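Local coordinates for pumilio domain-containing protein 7 (PDB 3V71) that binds a consensus sequence in mRNA 3'-UTRs, modulates mRNA expression and stability, and acts redundantly with related PUF proteins in oocyte formation and early embryonic cell divisions, at residues 66-76 / 101-111. Numbering follows the deposited sequence.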
loop_
_atom_site.group_PDB
_atom_site.type_symbol
_atom_site.label_atom_id
_atom_site.label_comp_id
_atom_site.label_asym_id
_atom_site.label_seq_id
_atom_site.Cartn_x
_atom_site.Cartn_y
_atom_site.Cartn_z
ATOM N N CYS A 66 9.593 13.843 22.525
ATOM C CA CYS A 66 9.118 13.154 21.331
ATOM C C CYS A 66 7.781 12.472 21.588
ATOM O O CYS A 66 6.875 12.531 20.759
ATOM C CB CYS A 66 10.133 12.105 20.881
ATOM S SG CYS A 66 11.735 12.767 20.389
ATOM N N HIS A 67 7.675 11.815 22.737
ATOM C CA HIS A 67 6.452 11.131 23.140
ATOM C C HIS A 67 5.323 12.097 23.500
ATOM O O HIS A 67 4.175 11.683 23.663
ATOM C CB HIS A 67 6.723 10.226 24.342
ATOM C CG HIS A 67 7.637 9.080 24.046
ATOM N ND1 HIS A 67 8.211 8.887 22.811
ATOM C CD2 HIS A 67 8.078 8.070 24.829
ATOM C CE1 HIS A 67 8.967 7.805 22.843
ATOM N NE2 HIS A 67 8.900 7.289 24.056
ATOM N N SER A 68 5.637 13.379 23.638
ATOM C CA SER A 68 4.633 14.332 24.078
ATOM C C SER A 68 3.614 14.627 22.985
ATOM O O SER A 68 3.968 14.747 21.812
ATOM C CB SER A 68 5.278 15.628 24.579
ATOM O OG SER A 68 4.286 16.549 25.019
ATOM N N ARG A 69 2.350 14.733 23.383
ATOM C CA ARG A 69 1.286 15.150 22.482
ATOM C C ARG A 69 1.631 16.495 21.860
ATOM O O ARG A 69 1.391 16.726 20.676
ATOM C CB ARG A 69 -0.039 15.251 23.242
ATOM C CG ARG A 69 -0.298 14.066 24.165
ATOM C CD ARG A 69 -1.788 13.792 24.386
ATOM N NE ARG A 69 -2.005 12.387 24.744
ATOM C CZ ARG A 69 -2.289 11.947 25.970
ATOM N NH1 ARG A 69 -2.421 12.800 26.984
ATOM N NH2 ARG A 69 -2.453 10.643 26.179
ATOM N N ASN A 70 2.209 17.378 22.672
ATOM C CA ASN A 70 2.541 18.728 22.238
ATOM C C ASN A 70 4.030 18.869 22.002
ATOM O O ASN A 70 4.463 19.525 21.051
ATOM C CB ASN A 70 2.105 19.735 23.292
ATOM C CG ASN A 70 0.990 19.210 24.167
ATOM O OD1 ASN A 70 -0.179 19.519 23.945
ATOM N ND2 ASN A 70 1.345 18.408 25.172
ATOM N N GLY A 71 4.808 18.243 22.877
ATOM C CA GLY A 71 6.254 18.340 22.821
ATOM C C GLY A 71 6.855 18.041 21.463
ATOM O O GLY A 71 7.820 18.682 21.052
ATOM N N ASN A 72 6.291 17.066 20.759
ATOM C CA ASN A 72 6.880 16.614 19.503
ATOM C C ASN A 72 6.971 17.721 18.457
ATOM O O ASN A 72 7.882 17.731 17.629
ATOM C CB ASN A 72 6.130 15.396 18.950
ATOM C CG ASN A 72 4.803 15.759 18.324
ATOM O OD1 ASN A 72 4.715 15.968 17.113
ATOM N ND2 ASN A 72 3.762 15.841 19.146
ATOM N N PHE A 73 6.037 18.663 18.507
ATOM C CA PHE A 73 5.998 19.737 17.521
ATOM C C PHE A 73 7.242 20.619 17.568
ATOM O O PHE A 73 7.718 21.079 16.533
ATOM C CB PHE A 73 4.728 20.577 17.678
ATOM C CG PHE A 73 3.468 19.850 17.280
ATOM C CD1 PHE A 73 3.186 19.603 15.943
ATOM C CD2 PHE A 73 2.568 19.413 18.243
ATOM C CE1 PHE A 73 2.034 18.937 15.575
ATOM C CE2 PHE A 73 1.413 18.748 17.883
ATOM C CZ PHE A 73 1.144 18.508 16.546
ATOM N N ILE A 74 7.772 20.850 18.764
ATOM C CA ILE A 74 8.964 21.669 18.897
ATOM C C ILE A 74 10.199 20.874 18.498
ATOM O O ILE A 74 11.143 21.424 17.927
ATOM C CB ILE A 74 9.122 22.262 20.322
ATOM C CG1 ILE A 74 10.267 23.278 20.358
ATOM C CG2 ILE A 74 9.362 21.174 21.348
ATOM C CD1 ILE A 74 10.097 24.442 19.397
ATOM N N VAL A 75 10.196 19.577 18.787
ATOM C CA VAL A 75 11.305 18.740 18.355
ATOM C C VAL A 75 11.345 18.718 16.832
ATOM O O VAL A 75 12.406 18.583 16.218
ATOM C CB VAL A 75 11.178 17.309 18.880
ATOM C CG1 VAL A 75 12.379 16.477 18.441
ATOM C CG2 VAL A 75 11.046 17.313 20.386
ATOM N N GLN A 76 10.169 18.857 16.227
ATOM C CA GLN A 76 10.059 18.901 14.780
ATOM C C GLN A 76 10.627 20.192 14.244
ATOM O O GLN A 76 11.395 20.192 13.290
ATOM C CB GLN A 76 8.609 18.753 14.354
ATOM C CG GLN A 76 8.085 17.338 14.518
ATOM C CD GLN A 76 6.763 17.143 13.822
ATOM O OE1 GLN A 76 6.652 17.388 12.622
ATOM N NE2 GLN A 76 5.741 16.724 14.573
ATOM N N ALA A 101 11.797 2.196 19.850
ATOM C CA ALA A 101 10.684 2.640 20.687
ATOM C C ALA A 101 10.107 3.990 20.246
ATOM O O ALA A 101 8.978 4.334 20.602
ATOM C CB ALA A 101 11.108 2.700 22.142
ATOM N N MET A 102 10.884 4.760 19.489
ATOM C CA MET A 102 10.389 6.005 18.922
ATOM C C MET A 102 9.446 5.690 17.784
ATOM O O MET A 102 8.418 6.329 17.610
ATOM C CB MET A 102 11.537 6.870 18.405
ATOM C CG MET A 102 12.347 7.558 19.500
ATOM S SD MET A 102 13.494 8.813 18.880
ATOM C CE MET A 102 12.380 10.009 18.144
ATOM N N CYS A 103 9.805 4.682 17.008
ATOM C CA CYS A 103 9.020 4.300 15.849
ATOM C C CYS A 103 7.675 3.718 16.251
ATOM O O CYS A 103 6.682 3.913 15.554
ATOM C CB CYS A 103 9.805 3.302 15.004
ATOM S SG CYS A 103 11.418 3.939 14.474
ATOM N N LYS A 104 7.648 3.014 17.379
ATOM C CA LYS A 104 6.419 2.410 17.889
ATOM C C LYS A 104 5.455 3.424 18.523
ATOM O O LYS A 104 4.298 3.104 18.781
ATOM C CB LYS A 104 6.749 1.287 18.877
ATOM C CG LYS A 104 7.584 0.167 18.264
ATOM C CD LYS A 104 7.531 -1.124 19.085
ATOM C CE LYS A 104 8.187 -0.972 20.461
ATOM N NZ LYS A 104 9.682 -0.889 20.421
ATOM N N ASP A 105 5.932 4.645 18.754
ATOM C CA ASP A 105 5.140 5.682 19.409
ATOM C C ASP A 105 4.407 6.537 18.384
ATOM O O ASP A 105 4.992 6.936 17.378
ATOM C CB ASP A 105 6.045 6.575 20.278
ATOM C CG ASP A 105 5.263 7.360 21.345
ATOM O OD1 ASP A 105 5.064 6.815 22.452
ATOM O OD2 ASP A 105 4.853 8.518 21.087
ATOM N N LYS A 106 3.137 6.834 18.654
ATOM C CA LYS A 106 2.344 7.700 17.780
ATOM C C LYS A 106 3.001 9.056 17.473
ATOM O O LYS A 106 3.005 9.503 16.328
ATOM C CB LYS A 106 0.936 7.921 18.349
ATOM C CG LYS A 106 0.049 8.785 17.444
ATOM C CD LYS A 106 -1.304 9.126 18.069
ATOM C CE LYS A 106 -2.151 9.980 17.115
ATOM N NZ LYS A 106 -3.473 10.398 17.683
ATOM N N PHE A 107 3.549 9.713 18.493
ATOM C CA PHE A 107 4.095 11.062 18.319
ATOM C C PHE A 107 5.586 11.096 18.041
ATOM O O PHE A 107 6.038 11.924 17.261
ATOM C CB PHE A 107 3.811 11.926 19.538
ATOM C CG PHE A 107 2.367 12.034 19.875
ATOM C CD1 PHE A 107 1.539 12.875 19.155
ATOM C CD2 PHE A 107 1.838 11.306 20.927
ATOM C CE1 PHE A 107 0.205 12.983 19.471
ATOM C CE2 PHE A 107 0.504 11.411 21.253
ATOM C CZ PHE A 107 -0.315 12.248 20.523
ATOM N N ALA A 108 6.351 10.220 18.689
ATOM C CA ALA A 108 7.790 10.165 18.450
ATOM C C ALA A 108 8.073 9.751 17.007
ATOM O O ALA A 108 9.128 10.060 16.456
ATOM C CB ALA A 108 8.455 9.221 19.422
ATOM N N CYS A 109 7.103 9.058 16.412
ATOM C CA CYS A 109 7.141 8.601 15.019
ATOM C C CYS A 109 7.334 9.746 14.020
ATOM O O CYS A 109 8.181 9.676 13.132
ATOM C CB CYS A 109 5.829 7.873 14.699
ATOM S SG CYS A 109 5.872 6.772 13.258
ATOM N N ARG A 110 6.528 10.794 14.174
ATOM C CA ARG A 110 6.547 11.953 13.289
ATOM C C ARG A 110 7.903 12.628 13.278
ATOM O O ARG A 110 8.299 13.228 12.281
ATOM C CB ARG A 110 5.494 12.961 13.732
ATOM C CG ARG A 110 4.145 12.343 14.018
ATOM C CD ARG A 110 3.267 13.317 14.752
ATOM N NE ARG A 110 1.913 12.813 14.938
ATOM C CZ ARG A 110 0.956 13.479 15.580
ATOM N NH1 ARG A 110 1.216 14.678 16.098
ATOM N NH2 ARG A 110 -0.257 12.944 15.702
ATOM N N VAL A 111 8.609 12.545 14.397
ATOM C CA VAL A 111 9.936 13.122 14.479
ATOM C C VAL A 111 10.913 12.280 13.660
ATOM O O VAL A 111 11.735 12.806 12.902
ATOM C CB VAL A 111 10.421 13.207 15.935
ATOM C CG1 VAL A 111 11.841 13.773 15.990
ATOM C CG2 VAL A 111 9.459 14.048 16.772
#
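Phe107 lays one face of its ring over the backbone of the turn 68-69, where Arg69 CA stands 3.8 Å from the ring centroid and only 9° off the normal, a CH-pi contact. With CG anti to its own carbonyl carbon (chi1 -57°), the ring is directed into this turn; the aliphatic CG of Arg69 reaches its CE2, while Lys106 CD sits over the rim of the opposite face. The rim of the Phe107 ring at CD1 stands over one face of the Arg110 guanidinium, whose NH1 lies at the ring edge; Asn72 OD1 comes near the guanidinium edge. Asn72 fixes the turn from within: its ND2 donates to Ser68 O (2.9 Å) in the carbonyl plane, and its OD1 accepts from Gln76 NE2 (2.8 Å). Losing this amide to an alanine would probably deprive Ser68 O of its side-chain donor and Gln76 NE2 of its acceptor, and open a gap beside Phe107 CB and CD1. The two segments belong to the predicted second and third Pumilio repeats, and equivalent turns pack side by side along the helical PUF solenoid, each ahead of a helix. Each turn has its own cap: Ser68 OG takes the amides of Asn70 and Gly71, and Asp105 OD2 takes that of Phe107, with a weak bond from Ala108 N. The same Asp105 carboxylate stacks on one face of the His67 imidazole, the planes 11° apart and OD1 over the ring centre, an arrangement in which the negative charge could favour a protonated ring. At the edge of that imidazole, ND1 meets Ala108 CB at 3.4 Å. Deeper in the interface, Cys66 packs its CB on Ala108 CB and its SG against Met102 CE (3.6 Å), and Val111 CG1 meets Val75 CG1 at 3.7 Å, the two valines crossing at about a right angle.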